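Side-chain contacts in carboxylesterase YbfK (Bacillus subtilis, PDB 4CCY), which hydrolyses carboxylic esters to an alcohol and a carboxylate, as a carboxylesterase of the alpha/beta hydrolase superfamily: residues L196-Q199 with I200-G203; Q19-D22 with Q23-L27; L140-P143 with E144-E147; E109-K112 with D113-D116. All coordinates share one frame; numbering follows the deposited sequence.

Interaction 1: residues L196-Q199 with I200-G203; sequences LQRQ and IVAG
Arg198 folds its guanidinium down over Ala202, one turn further along helix 194-205. Its chain starts away from the following turn: CG stands anti to the backbone N (chi1 169°), and the bend at the next bond (chi2 82°) turns the chain onward along the helix, over that turn. Neither CB, CG nor CD carries the contact; the flat end does. Ala202 CB lies against one face of the guanidinium, with CZ 3.7 Å from that methyl and NH1 and NH2 each 3.6 Å from it. At the edge of the group, near its plane, NH1 comes to 3.9 Å from Val201 CG1, so methyls of two successive residues border the group, one on a face and one at an edge. NH2 has a long, weak ion pair with Glu205. Elsewhere on the helix, Leu196 CD2 touches Ile200 CD1 at 4.3 Å. Beneath these side chains runs the regular ladder of the helix, Ala202 N giving a 2.9 Å bond to Arg198 O. Gln199, extended from the backbone, bonds through OE1 to Ser24 and through NE2 to Ser66. Thus helix 194-205 rests with Gln199 on helix 12-24, and with Gln197, Ile200 and Val201 on helix 175-186.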
loop_
_atom_site.group_PDB
_atom_site.type_symbol
_atom_site.label_atom_id
_atom_site.label_comp_id
_atom_site.label_asym_id
_atom_site.label_seq_id
_atom_site.Cartn_x
_atom_site.Cartn_y
_atom_site.Cartn_z
ATOM N N LEU A 196 -11.674 2.471 -11.121
ATOM C CA LEU A 196 -11.152 1.746 -9.961
ATOM C C LEU A 196 -12.185 0.827 -9.321
ATOM O O LEU A 196 -11.855 -0.293 -8.938
ATOM C CB LEU A 196 -10.549 2.685 -8.908
ATOM C CG LEU A 196 -9.024 2.671 -8.778
ATOM C CD1 LEU A 196 -8.579 3.524 -7.596
ATOM C CD2 LEU A 196 -8.483 1.247 -8.634
ATOM N N GLN A 197 -13.423 1.308 -9.217
ATOM C CA GLN A 197 -14.554 0.501 -8.760
ATOM C C GLN A 197 -14.607 -0.796 -9.557
ATOM O O GLN A 197 -14.651 -1.893 -8.987
ATOM C CB GLN A 197 -15.862 1.279 -8.955
ATOM C CG GLN A 197 -17.125 0.543 -8.507
ATOM C CD GLN A 197 -17.373 0.638 -7.012
ATOM O OE1 GLN A 197 -16.901 1.569 -6.354
ATOM N NE2 GLN A 197 -18.119 -0.328 -6.465
ATOM N N ARG A 198 -14.554 -0.660 -10.878
ATOM C CA ARG A 198 -14.678 -1.796 -11.774
ATOM C C ARG A 198 -13.527 -2.796 -11.608
ATOM O O ARG A 198 -13.757 -4.007 -11.526
ATOM C CB ARG A 198 -14.779 -1.308 -13.224
ATOM C CG ARG A 198 -14.640 -2.412 -14.252
ATOM C CD ARG A 198 -15.965 -3.126 -14.439
ATOM N NE ARG A 198 -15.788 -4.471 -14.986
ATOM C CZ ARG A 198 -15.800 -5.580 -14.252
ATOM N NH1 ARG A 198 -15.971 -5.506 -12.935
ATOM N NH2 ARG A 198 -15.645 -6.764 -14.836
ATOM N N GLN A 199 -12.301 -2.273 -11.543
ATOM C CA GLN A 199 -11.102 -3.092 -11.453
ATOM C C GLN A 199 -11.083 -3.939 -10.184
ATOM O O GLN A 199 -10.823 -5.140 -10.239
ATOM C CB GLN A 199 -9.840 -2.227 -11.531
ATOM C CG GLN A 199 -8.565 -3.052 -11.433
ATOM C CD GLN A 199 -7.300 -2.225 -11.332
ATOM O OE1 GLN A 199 -7.228 -1.116 -11.843
ATOM N NE2 GLN A 199 -6.286 -2.780 -10.692
ATOM N N ILE A 200 -11.363 -3.304 -9.051
ATOM C CA ILE A 200 -11.396 -3.988 -7.765
ATOM C C ILE A 200 -12.454 -5.104 -7.739
ATOM O O ILE A 200 -12.184 -6.206 -7.244
ATOM C CB ILE A 200 -11.606 -2.984 -6.604
ATOM C CG1 ILE A 200 -10.402 -2.045 -6.511
ATOM C CG2 ILE A 200 -11.837 -3.711 -5.283
ATOM C CD1 ILE A 200 -10.643 -0.851 -5.620
ATOM N N VAL A 201 -13.642 -4.815 -8.276
ATOM C CA VAL A 201 -14.717 -5.809 -8.391
ATOM C C VAL A 201 -14.265 -6.987 -9.248
ATOM O O VAL A 201 -14.407 -8.136 -8.843
ATOM C CB VAL A 201 -16.031 -5.187 -8.922
ATOM C CG1 VAL A 201 -17.073 -6.256 -9.257
ATOM C CG2 VAL A 201 -16.601 -4.220 -7.900
ATOM N N ALA A 202 -13.675 -6.689 -10.405
ATOM C CA ALA A 202 -13.190 -7.718 -11.335
ATOM C C ALA A 202 -12.025 -8.508 -10.736
ATOM O O ALA A 202 -11.850 -9.691 -11.027
ATOM C CB ALA A 202 -12.799 -7.095 -12.674
ATOM N N GLY A 203 -11.234 -7.844 -9.896
ATOM C CA GLY A 203 -10.150 -8.491 -9.166
ATOM C C GLY A 203 -10.676 -9.585 -8.260
ATOM O O GLY A 203 -10.159 -10.699 -8.257
#

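Interaction 2: residues Q19-D22 with Q23-L27; sequences QAYD and QSLSL
Tyr21 and Leu25 meet toward the C-terminal part of helix 12-24, where Leu25 CD1 lies 3.6 Å from Tyr21 CE1 and approaches the ring at a slant. The ring is sent to this side by CG standing anti to the backbone N (chi1 -161°). Its hydroxyl is satisfied beyond the turn, by a hydrogen bond with Asp87, and Lys94 makes a cation-pi contact with the ring while forming a salt bridge with Asp22 OD1. Among the backbone donors, Ser24 N bonds to Ala20 O at 2.9 Å. Leu25 N reaches Tyr21 O at 3.1 Å and, weakly, Asp22 O at 3.3 Å. Gln23 O accepts twice from Ser26, from N at 3.0 Å and from OG at 2.6 Å, the hydroxyl coming nearly along the C=O axis. Replacing Leu25 with an alanine would probably leave Tyr21 CD1 and CE1 without their aliphatic neighbour and give the ring less to pack against. Ser24 OG has Gln199 as its partner. Through that bond, and through Tyr21 on Gln199 and Leu27 on Leu195, the C-terminal part of helix 12-24 is laid against helix 194-205.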
loop_
_atom_site.group_PDB
_atom_site.type_symbol
_atom_site.label_atom_id
_atom_site.label_comp_id
_atom_site.label_asym_id
_atom_site.label_seq_id
_atom_site.Cartn_x
_atom_site.Cartn_y
_atom_site.Cartn_z
ATOM N N GLN A 19 -7.807 -6.538 -18.236
ATOM C CA GLN A 19 -8.437 -5.518 -19.065
ATOM C C GLN A 19 -8.882 -4.316 -18.230
ATOM O O GLN A 19 -8.604 -3.178 -18.595
ATOM C CB GLN A 19 -9.602 -6.094 -19.888
ATOM C CG GLN A 19 -9.156 -6.926 -21.093
ATOM C CD GLN A 19 -10.304 -7.649 -21.788
ATOM O OE1 GLN A 19 -11.456 -7.584 -21.352
ATOM N NE2 GLN A 19 -9.993 -8.339 -22.882
ATOM N N ALA A 20 -9.547 -4.571 -17.104
ATOM C CA ALA A 20 -9.971 -3.495 -16.210
ATOM C C ALA A 20 -8.785 -2.675 -15.666
ATOM O O ALA A 20 -8.868 -1.450 -15.597
ATOM C CB ALA A 20 -10.837 -4.039 -15.073
ATOM N N TYR A 21 -7.703 -3.361 -15.271
ATOM C CA TYR A 21 -6.444 -2.736 -14.824
ATOM C C TYR A 21 -5.889 -1.793 -15.899
ATOM O O TYR A 21 -5.533 -0.655 -15.609
ATOM C CB TYR A 21 -5.408 -3.828 -14.501
ATOM C CG TYR A 21 -4.225 -3.432 -13.617
ATOM C CD1 TYR A 21 -3.727 -2.117 -13.590
ATOM C CD2 TYR A 21 -3.578 -4.386 -12.842
ATOM C CE1 TYR A 21 -2.648 -1.771 -12.789
ATOM C CE2 TYR A 21 -2.488 -4.052 -12.049
ATOM C CZ TYR A 21 -2.028 -2.740 -12.026
ATOM O OH TYR A 21 -0.949 -2.399 -11.252
ATOM N N ASP A 22 -5.802 -2.270 -17.140
ATOM C CA ASP A 22 -5.332 -1.415 -18.237
ATOM C C ASP A 22 -6.229 -0.191 -18.432
ATOM O O ASP A 22 -5.727 0.903 -18.686
ATOM C CB ASP A 22 -5.178 -2.211 -19.531
ATOM C CG ASP A 22 -4.047 -3.225 -19.459
ATOM O OD1 ASP A 22 -3.161 -3.087 -18.578
ATOM O OD2 ASP A 22 -4.039 -4.164 -20.280
ATOM N N GLN A 23 -7.543 -0.368 -18.286
ATOM C CA GLN A 23 -8.475 0.770 -18.303
ATOM C C GLN A 23 -8.098 1.769 -17.231
ATOM O O GLN A 23 -7.989 2.959 -17.506
ATOM C CB GLN A 23 -9.911 0.360 -17.997
ATOM C CG GLN A 23 -10.395 -0.921 -18.615
ATOM C CD GLN A 23 -10.820 -0.718 -20.031
ATOM O OE1 GLN A 23 -10.003 -0.373 -20.875
ATOM N NE2 GLN A 23 -12.097 -0.925 -20.303
ATOM N N SER A 24 -7.919 1.271 -16.004
ATOM C CA SER A 24 -7.662 2.136 -14.854
ATOM C C SER A 24 -6.428 2.982 -15.086
ATOM O O SER A 24 -6.366 4.126 -14.637
ATOM C CB SER A 24 -7.512 1.318 -13.573
ATOM O OG SER A 24 -8.756 0.790 -13.164
ATOM N N LEU A 25 -5.469 2.422 -15.823
ATOM C CA LEU A 25 -4.191 3.074 -16.073
ATOM C C LEU A 25 -4.249 4.247 -17.064
ATOM O O LEU A 25 -3.295 5.018 -17.172
ATOM C CB LEU A 25 -3.114 2.040 -16.443
ATOM C CG LEU A 25 -2.565 1.171 -15.283
ATOM C CD1 LEU A 25 -1.643 0.062 -15.780
ATOM C CD2 LEU A 25 -1.836 2.034 -14.261
ATOM N N SER A 26 -5.370 4.398 -17.770
ATOM C CA SER A 26 -5.613 5.601 -18.562
ATOM C C SER A 26 -5.660 6.854 -17.672
ATOM O O SER A 26 -5.512 7.967 -18.162
ATOM C CB SER A 26 -6.912 5.475 -19.359
ATOM O OG SER A 26 -8.027 5.404 -18.481
ATOM N N LEU A 27 -5.859 6.665 -16.371
ATOM C CA LEU A 27 -5.882 7.781 -15.428
ATOM C C LEU A 27 -4.480 8.269 -15.068
ATOM O O LEU A 27 -4.338 9.314 -14.453
ATOM C CB LEU A 27 -6.666 7.420 -14.156
ATOM C CG LEU A 27 -8.153 7.051 -14.325
ATOM C CD1 LEU A 27 -8.751 6.557 -13.010
ATOM C CD2 LEU A 27 -8.987 8.190 -14.917
#

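Interaction 3: residues L140-P143 with E144-E147; sequences LRAP and ERVE
Glu144 curls its carboxylate back beside Ala142 and Pro143, just past the end of helix 130-141. Among the van der Waals contacts, OE1 stands 3.4 Å from Pro143 CD, while OE2 is 3.8 Å from Ala142 CB. This return is made by CG lying between the backbone N and the carbonyl carbon (chi1 76°) and by a further bend at chi2. Arg145 CG adds a loose contact with the Ala142 methyl at 4.1 Å, and Val146 CG2 packs 3.5 Å from Ala142 O. The direct hydrogen bonds are made by the backbone: Arg145 N to Ala142 O at 2.9 Å and Val146 N to Pro143 O at 3.1 Å. Both donors sit well above the carbonyl planes, the second by 64°, as the tight winding of the chain dictates. One water supplies the solvent-mediated link, donating to Arg141 O and, at 2.7 Å, to Glu144 OE2, and thereby ties the carboxylate to the helix end. The guanidinium of Arg145 turns elsewhere, to Asp116 and the carbonyls of Leu120 and Glu121. Two successive i to i+3 bonds in a short 3-10 turn thus connect helix 130-141 to strand 146-152, closing a beta-alpha-beta crossover of the alpha/beta hydrolase fold.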
loop_
_atom_site.group_PDB
_atom_site.type_symbol
_atom_site.label_atom_id
_atom_site.label_comp_id
_atom_site.label_asym_id
_atom_site.label_seq_id
_atom_site.Cartn_x
_atom_site.Cartn_y
_atom_site.Cartn_z
ATOM N N LEU A 140 11.630 -1.825 9.918
ATOM C CA LEU A 140 12.079 -2.556 11.106
ATOM C C LEU A 140 13.129 -3.603 10.763
ATOM O O LEU A 140 14.120 -3.751 11.474
ATOM C CB LEU A 140 10.907 -3.247 11.808
ATOM C CG LEU A 140 9.954 -2.433 12.684
ATOM C CD1 LEU A 140 8.731 -3.272 13.031
ATOM C CD2 LEU A 140 10.647 -1.961 13.956
ATOM N N ARG A 141 12.900 -4.352 9.692
ATOM C CA ARG A 141 13.795 -5.459 9.342
ATOM C C ARG A 141 14.935 -5.044 8.423
ATOM O O ARG A 141 15.934 -5.746 8.338
ATOM C CB ARG A 141 13.023 -6.591 8.669
ATOM C CG ARG A 141 12.173 -7.405 9.620
ATOM C CD ARG A 141 11.212 -8.288 8.848
ATOM N NE ARG A 141 10.318 -9.012 9.744
ATOM C CZ ARG A 141 10.643 -10.139 10.379
ATOM N NH1 ARG A 141 11.843 -10.682 10.224
ATOM N NH2 ARG A 141 9.763 -10.717 11.182
ATOM N N ALA A 142 14.773 -3.935 7.705
ATOM C CA ALA A 142 15.825 -3.481 6.792
ATOM C C ALA A 142 16.021 -1.975 6.843
ATOM O O ALA A 142 16.012 -1.324 5.801
ATOM C CB ALA A 142 15.553 -3.944 5.368
ATOM N N PRO A 143 16.240 -1.421 8.060
ATOM C CA PRO A 143 16.330 0.032 8.192
ATOM C C PRO A 143 17.450 0.623 7.352
ATOM O O PRO A 143 17.350 1.764 6.938
ATOM C CB PRO A 143 16.634 0.238 9.681
ATOM C CG PRO A 143 17.237 -1.049 10.142
ATOM C CD PRO A 143 16.574 -2.118 9.320
ATOM N N GLU A 144 18.499 -0.159 7.107
ATOM C CA GLU A 144 19.647 0.299 6.327
ATOM C C GLU A 144 19.300 0.599 4.865
ATOM O O GLU A 144 20.061 1.275 4.169
ATOM C CB GLU A 144 20.822 -0.703 6.430
ATOM C CG GLU A 144 20.670 -1.991 5.611
ATOM C CD GLU A 144 19.682 -3.003 6.197
ATOM O OE1 GLU A 144 19.232 -2.853 7.347
ATOM O OE2 GLU A 144 19.355 -3.977 5.500
ATOM N N ARG A 145 18.151 0.096 4.410
ATOM C CA ARG A 145 17.718 0.285 3.031
ATOM C C ARG A 145 16.675 1.396 2.893
ATOM O O ARG A 145 16.225 1.695 1.795
ATOM C CB ARG A 145 17.176 -1.029 2.448
ATOM C CG ARG A 145 18.086 -2.240 2.652
ATOM C CD ARG A 145 19.418 -2.134 1.919
ATOM N NE ARG A 145 19.289 -2.153 0.456
ATOM C CZ ARG A 145 19.177 -3.253 -0.282
ATOM N NH1 ARG A 145 19.147 -4.459 0.294
ATOM N NH2 ARG A 145 19.083 -3.151 -1.604
ATOM N N VAL A 146 16.317 2.020 4.008
ATOM C CA VAL A 146 15.251 3.022 4.023
ATOM C C VAL A 146 15.794 4.422 4.276
ATOM O O VAL A 146 16.545 4.633 5.237
ATOM C CB VAL A 146 14.209 2.696 5.120
ATOM C CG1 VAL A 146 13.015 3.640 5.035
ATOM C CG2 VAL A 146 13.769 1.235 5.030
ATOM N N GLU A 147 15.398 5.369 3.422
ATOM C CA GLU A 147 15.576 6.796 3.705
ATOM C C GLU A 147 14.453 7.272 4.654
ATOM O O GLU A 147 14.591 7.168 5.867
ATOM C CB GLU A 147 15.625 7.627 2.409
ATOM C CG GLU A 147 16.832 7.377 1.481
ATOM C CD GLU A 147 18.182 7.686 2.136
ATOM O OE1 GLU A 147 18.251 8.607 2.973
ATOM O OE2 GLU A 147 19.189 7.015 1.824
HETATM O O HOH W 1 18.325 -6.175 6.642
#

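Interaction 4: residues E109-K112 with D113-D116; sequences EWMK and DVFD
Two turns of helix 104-118, one of the helices packed on the central sheet of the alpha/beta hydrolase fold, place Met111 against Phe115 and Trp110 against Val114. Met111 SD lies at the edge of the Phe115 ring, 3.5 Å from CE1 and 81° off the ring normal seen from the centroid, a Met-aromatic contact. CG of Met111 follows at 3.6 Å from the same CE1. Bends at chi2 (52°) and chi3 carry the thioether on until Met111 CE rests over a face of the Trp110 indole, 3.6 Å above its plane. Val114 CG2 covers the same face, 4.1 Å from the centroid of the five-membered ring, in a CH-pi contact. The indole NE1 is bonded to Thr44. The four backbone bonds are regular, Phe115 N giving a nearly straight 2.9 Å bond to Met111 O. On the polar side Lys112 NZ forms a long, weak salt bridge with Glu109 OE2 at 3.3 Å. Putting a serine where Phe115 stands would probably strip the Met111 sulfur of its aromatic edge and open a gap toward Ile58, Leu125 and Phe138. Glu109 and Asp113 both bind Arg40, which probably offsets the repulsion between the two carboxylates. The helix is therefore two-sided, with sulfur, aromatic and aliphatic groups interlocked on one flank and charges paired on another.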
loop_
_atom_site.group_PDB
_atom_site.type_symbol
_atom_site.label_atom_id
_atom_site.label_comp_id
_atom_site.label_asym_id
_atom_site.label_seq_id
_atom_site.Cartn_x
_atom_site.Cartn_y
_atom_site.Cartn_z
ATOM N N GLU A 109 12.179 -9.902 2.709
ATOM C CA GLU A 109 13.055 -10.503 1.690
ATOM C C GLU A 109 12.577 -10.198 0.269
ATOM O O GLU A 109 13.389 -9.874 -0.603
ATOM C CB GLU A 109 13.261 -12.014 1.915
ATOM C CG GLU A 109 14.126 -12.351 3.133
ATOM C CD GLU A 109 15.532 -11.758 3.046
ATOM O OE1 GLU A 109 16.216 -11.980 2.027
ATOM O OE2 GLU A 109 15.971 -11.063 3.995
ATOM N N TRP A 110 11.264 -10.282 0.050
ATOM C CA TRP A 110 10.650 -9.883 -1.220
ATOM C C TRP A 110 11.057 -8.471 -1.600
ATOM O O TRP A 110 11.495 -8.237 -2.716
ATOM C CB TRP A 110 9.119 -9.988 -1.145
ATOM C CG TRP A 110 8.410 -9.332 -2.316
ATOM C CD1 TRP A 110 8.543 -9.637 -3.667
ATOM C CD2 TRP A 110 7.449 -8.225 -2.272
ATOM N NE1 TRP A 110 7.740 -8.831 -4.439
ATOM C CE2 TRP A 110 7.070 -7.951 -3.666
ATOM C CE3 TRP A 110 6.880 -7.465 -1.258
ATOM C CZ2 TRP A 110 6.148 -6.956 -4.002
ATOM C CZ3 TRP A 110 5.970 -6.451 -1.613
ATOM C CH2 TRP A 110 5.615 -6.207 -2.951
ATOM N N MET A 111 10.933 -7.531 -0.658
ATOM C CA MET A 111 11.260 -6.127 -0.926
ATOM C C MET A 111 12.746 -5.887 -1.168
ATOM O O MET A 111 13.093 -5.039 -1.993
ATOM C CB MET A 111 10.722 -5.198 0.173
ATOM C CG MET A 111 10.815 -3.691 -0.125
ATOM S SD MET A 111 10.121 -3.075 -1.702
ATOM C CE MET A 111 8.537 -3.925 -1.780
ATOM N N LYS A 112 13.617 -6.611 -0.451
ATOM C CA LYS A 112 15.061 -6.556 -0.721
ATOM C C LYS A 112 15.376 -6.970 -2.158
ATOM O O LYS A 112 16.173 -6.313 -2.820
ATOM C CB LYS A 112 15.869 -7.418 0.258
ATOM C CG LYS A 112 16.048 -6.814 1.638
ATOM C CD LYS A 112 17.034 -7.646 2.450
ATOM C CE LYS A 112 16.789 -7.466 3.937
ATOM N NZ LYS A 112 17.732 -8.313 4.715
ATOM N N ASP A 113 14.735 -8.039 -2.637
ATOM C CA ASP A 113 14.888 -8.485 -4.034
ATOM C C ASP A 113 14.420 -7.408 -5.018
ATOM O O ASP A 113 15.047 -7.188 -6.051
ATOM C CB ASP A 113 14.072 -9.757 -4.308
ATOM C CG ASP A 113 14.655 -11.007 -3.678
ATOM O OD1 ASP A 113 15.732 -10.957 -3.046
ATOM O OD2 ASP A 113 14.004 -12.074 -3.825
ATOM N N VAL A 114 13.289 -6.768 -4.712
ATOM C CA VAL A 114 12.790 -5.671 -5.551
ATOM C C VAL A 114 13.844 -4.558 -5.616
ATOM O O VAL A 114 14.256 -4.162 -6.694
ATOM C CB VAL A 114 11.413 -5.133 -5.087
ATOM C CG1 VAL A 114 11.029 -3.882 -5.858
ATOM C CG2 VAL A 114 10.328 -6.194 -5.252
ATOM N N PHE A 115 14.291 -4.087 -4.452
ATOM C CA PHE A 115 15.375 -3.096 -4.363
ATOM C C PHE A 115 16.588 -3.519 -5.196
ATOM O O PHE A 115 17.090 -2.734 -6.012
ATOM C CB PHE A 115 15.804 -2.894 -2.904
ATOM C CG PHE A 115 14.995 -1.865 -2.152
ATOM C CD1 PHE A 115 13.598 -1.938 -2.096
ATOM C CD2 PHE A 115 15.632 -0.828 -1.473
ATOM C CE1 PHE A 115 12.862 -1.001 -1.374
ATOM C CE2 PHE A 115 14.895 0.109 -0.760
ATOM C CZ PHE A 115 13.516 0.016 -0.702
ATOM N N ASP A 116 17.037 -4.761 -4.977
ATOM C CA ASP A 116 18.202 -5.318 -5.670
ATOM C C ASP A 116 18.045 -5.335 -7.188
ATOM O O ASP A 116 18.926 -4.854 -7.912
ATOM C CB ASP A 116 18.545 -6.720 -5.137
ATOM C CG ASP A 116 19.202 -6.678 -3.759
ATOM O OD1 ASP A 116 19.500 -5.569 -3.270
ATOM O OD2 ASP A 116 19.417 -7.752 -3.160
#

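Along the chain the order is interaction 2, interaction 4, interaction 3, interaction 1. They form two groups. Interactions 1 and 2 have centres 10 Å apart and touch through the Gln199-Ser24 bond, where helix 12-24 packs on helix 194-205. Interactions 3 and 4, with centres 12 Å apart, join helix 104-118 to the turn before strand 146-152 through the salt bridge of Arg145 NH2 with Asp116 OD1, at 3.0 Å. Between the groups, the centres of interactions 1 and 3 are about 33 Å apart, on opposite sides of the chain's centre. The N-terminal helix is thus fastened to a late helix, while the other group belongs to the sheet-and-helix core.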